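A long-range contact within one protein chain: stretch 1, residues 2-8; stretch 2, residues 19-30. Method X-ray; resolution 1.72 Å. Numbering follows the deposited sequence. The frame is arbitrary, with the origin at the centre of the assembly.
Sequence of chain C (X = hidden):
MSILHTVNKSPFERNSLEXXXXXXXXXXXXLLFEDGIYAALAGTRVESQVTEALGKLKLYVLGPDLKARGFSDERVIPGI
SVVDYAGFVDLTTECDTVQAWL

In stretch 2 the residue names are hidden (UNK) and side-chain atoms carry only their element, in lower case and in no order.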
# COMPACT_ATOMS: atom_id res chain seq x y z
N SER C 2 -8.96 -25.06 -11.93
CA SER C 2 -8.76 -25.58 -10.55
C SER C 2 -7.91 -24.62 -9.72
O SER C 2 -7.14 -25.04 -8.86
CB SER C 2 -8.07 -26.95 -10.60
OG SER C 2 -6.82 -26.86 -11.27
N ILE C 3 -8.05 -23.32 -9.99
CA ILE C 3 -7.30 -22.32 -9.24
C ILE C 3 -8.23 -21.57 -8.30
O ILE C 3 -9.37 -21.28 -8.65
CB ILE C 3 -6.67 -21.26 -10.17
CG1 ILE C 3 -5.67 -21.91 -11.12
CG2 ILE C 3 -5.99 -20.16 -9.34
CD1 ILE C 3 -5.10 -20.95 -12.15
N LEU C 4 -7.73 -21.26 -7.11
CA LEU C 4 -8.49 -20.46 -6.17
C LEU C 4 -7.82 -19.10 -6.24
O LEU C 4 -6.65 -18.96 -5.88
CB LEU C 4 -8.39 -20.97 -4.73
CG LEU C 4 -8.90 -19.94 -3.72
CD1 LEU C 4 -10.41 -19.76 -3.86
CD2 LEU C 4 -8.54 -20.35 -2.30
N HIS C 5 -8.54 -18.11 -6.74
CA HIS C 5 -8.01 -16.75 -6.83
C HIS C 5 -8.43 -16.01 -5.57
O HIS C 5 -9.57 -16.13 -5.13
CB HIS C 5 -8.60 -16.03 -8.04
CG HIS C 5 -8.32 -16.70 -9.34
ND1 HIS C 5 -7.19 -16.43 -10.10
CD2 HIS C 5 -9.01 -17.64 -10.03
CE1 HIS C 5 -7.20 -17.17 -11.19
NE2 HIS C 5 -8.29 -17.91 -11.18
N THR C 6 -7.51 -15.25 -4.98
CA THR C 6 -7.87 -14.48 -3.80
C THR C 6 -7.76 -13.00 -4.15
O THR C 6 -6.81 -12.57 -4.80
CB THR C 6 -6.95 -14.79 -2.59
OG1 THR C 6 -5.59 -14.46 -2.91
CG2 THR C 6 -7.04 -16.27 -2.21
N VAL C 7 -8.76 -12.23 -3.73
CA VAL C 7 -8.78 -10.79 -3.99
C VAL C 7 -9.02 -10.09 -2.66
O VAL C 7 -10.06 -10.29 -2.03
CB VAL C 7 -9.91 -10.42 -4.97
CG1 VAL C 7 -9.95 -8.91 -5.18
CG2 VAL C 7 -9.70 -11.13 -6.30
N ASN C 8 -8.07 -9.26 -2.23
CA ASN C 8 -8.21 -8.58 -0.95
C ASN C 8 -8.36 -7.07 -1.01
O ASN C 8 -8.37 -6.42 0.03
CB ASN C 8 -7.02 -8.92 -0.05
CG ASN C 8 -5.72 -8.29 -0.54
OD1 ASN C 8 -4.80 -8.06 0.23
ND2 ASN C 8 -5.65 -8.03 -1.84
N UNK C 19 -9.08 -7.50 -12.94
CA UNK C 19 -8.08 -8.32 -13.61
C UNK C 19 -8.34 -9.80 -13.32
O UNK C 19 -8.21 -10.65 -14.20
o UNK C 19 -6.40 -6.59 -13.41
c UNK C 19 -6.67 -7.95 -13.14
N UNK C 20 -8.71 -10.10 -12.08
CA UNK C 20 -8.99 -11.47 -11.68
C UNK C 20 -10.12 -12.06 -12.51
O UNK C 20 -9.99 -13.14 -13.09
c UNK C 20 -9.36 -11.53 -10.20
s UNK C 20 -10.01 -13.14 -9.69
N UNK C 21 -11.24 -11.34 -12.57
CA UNK C 21 -12.40 -11.80 -13.31
C UNK C 21 -12.13 -11.98 -14.80
O UNK C 21 -12.81 -12.76 -15.47
c UNK C 21 -14.08 -10.72 -11.65
c UNK C 21 -13.58 -10.84 -13.10
c UNK C 21 -15.31 -9.83 -11.61
c UNK C 21 -14.41 -12.10 -11.10
N UNK C 22 -11.14 -11.26 -15.32
CA UNK C 22 -10.79 -11.36 -16.73
C UNK C 22 -9.99 -12.63 -17.03
O UNK C 22 -10.19 -13.26 -18.07
c UNK C 22 -9.97 -10.15 -17.17
c UNK C 22 -9.38 -10.31 -18.56
n UNK C 22 -7.27 -8.12 -20.91
c UNK C 22 -7.98 -9.31 -20.38
c UNK C 22 -8.61 -9.08 -19.01
N UNK C 23 -9.10 -13.01 -16.12
CA UNK C 23 -8.26 -14.18 -16.35
C UNK C 23 -8.72 -15.49 -15.72
O UNK C 23 -8.25 -16.55 -16.12
c UNK C 23 -6.16 -12.79 -16.73
c UNK C 23 -6.82 -13.87 -15.92
c UNK C 23 -5.62 -13.08 -17.97
c UNK C 23 -5.04 -12.08 -18.75
c UNK C 23 -6.10 -11.48 -16.26
c UNK C 23 -4.98 -10.78 -18.27
c UNK C 23 -5.52 -10.48 -17.03
N UNK C 24 -9.63 -15.42 -14.76
CA UNK C 24 -10.13 -16.64 -14.12
C UNK C 24 -10.91 -17.42 -15.17
O UNK C 24 -11.69 -16.83 -15.93
c UNK C 24 -11.03 -16.29 -12.95
N UNK C 25 -10.72 -18.73 -15.23
CA UNK C 25 -11.42 -19.55 -16.21
C UNK C 25 -12.55 -20.38 -15.63
O UNK C 25 -12.66 -20.55 -14.41
c UNK C 25 -9.42 -19.69 -17.73
c UNK C 25 -10.44 -20.49 -16.94
o UNK C 25 -9.76 -21.31 -15.99
N UNK C 26 -13.40 -20.88 -16.52
CA UNK C 26 -14.55 -21.70 -16.15
C UNK C 26 -14.19 -22.74 -15.10
O UNK C 26 -13.25 -23.51 -15.28
o UNK C 26 -18.07 -22.21 -17.69
c UNK C 26 -15.10 -22.41 -17.39
c UNK C 26 -17.52 -22.91 -16.82
o UNK C 26 -18.05 -23.16 -15.71
c UNK C 26 -16.15 -23.48 -17.12
N UNK C 27 -14.94 -22.77 -14.00
CA UNK C 27 -14.69 -23.75 -12.96
C UNK C 27 -13.81 -23.27 -11.82
O UNK C 27 -13.74 -23.91 -10.77
N UNK C 28 -13.13 -22.14 -12.03
CA UNK C 28 -12.24 -21.60 -11.00
C UNK C 28 -13.05 -20.99 -9.86
O UNK C 28 -14.24 -20.71 -10.00
c UNK C 28 -11.32 -20.56 -11.61
N UNK C 29 -12.39 -20.78 -8.73
CA UNK C 29 -13.04 -20.18 -7.58
C UNK C 29 -12.36 -18.86 -7.25
O UNK C 29 -11.17 -18.69 -7.49
o UNK C 29 -13.70 -22.31 -6.61
c UNK C 29 -12.97 -21.12 -6.38
N UNK C 30 -13.14 -17.93 -6.71
CA UNK C 30 -12.62 -16.63 -6.33
C UNK C 30 -13.08 -16.33 -4.91
O UNK C 30 -14.27 -16.44 -4.60
c UNK C 30 -12.56 -14.18 -6.84
c UNK C 30 -12.71 -15.81 -8.71
c UNK C 30 -13.12 -15.52 -7.27
O HOH W 1 -8.66 -19.60 -13.41

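Position 19 has one carbon followed by one oxygen, out of reach of stretch 1. It is Ser19, in a helix that begins earlier in the chain.

Position 20 has one carbon, then a sulfur. The carbon CB is 3.9 Å from Val7 CG2, and the sulfur is 3.6 Å from His5 CB. This is Cys20. Its SG lies 4.5 Å from the centroid of the His5 ring, in an oblique sulfur-aromatic contact.

Position 21 has four carbons, forked at the second: Leu21. Its side chain does not reach stretch 1.

Position 22 has four carbons in a row ending in nitrogen. This is Lys22, exposed.

Position 23 has one carbon and a ring of six carbons. It is Phe23, the last helical residue, and the end of its side chain leads away from stretch 1.

Position 24 has a single carbon, CB, 3.6 Å from His5 NE2. It is Ala24, the first residue to leave helical angles.

Position 25 has one carbon carrying an oxygen and a carbon: Thr25. Its N donates to water 1 at 2.9 Å, and the same water is hydrogen-bonded to His5 NE2 at 2.8 Å.

Position 26 has three carbons, the third carrying two oxygens. A carboxylate at this length could only be Glu26. It is exposed and out of reach.

Position 27 has no side-chain atoms: Gly27. At phi 95° and psi -14°, a CB would be jammed against the carbonyl oxygen of Glu26.

Position 28 has one carbon, CB, 3.6 Å from Ile3 O and 4.0 Å from His5 NE2. It is Ala28, which closes a type II turn begun at Thr25; its N donates to Thr25 O at 2.9 Å.

Position 29 has one carbon, then an oxygen. Its CB is 3.8 Å from Leu4 CD1. This is Ser29.

Position 30 has one carbon carrying two more: Val30. Its CG1 is 4.2 Å from Val7 CG2, and its CG2 is 4.2 Å from His5 CB.

The contact joins two parallel strands, with Leu4 beside Ser29 and His5 beside Val30. Ser29 N donates to Ile3 O at 3.1 Å, and His5 N donates to Ser29 O at 2.8 Å. Ser29 ties the strands through its backbone N and O, and both bonds are nearly straight. Leu4 and Ser29 share one face; His5 and Val30 share the other. There His5 packs against Cys20, Ala24 and Ala28, while water 1 links its ring to the loop.

Stretch 2 (19-30) SCLKFATEGASV
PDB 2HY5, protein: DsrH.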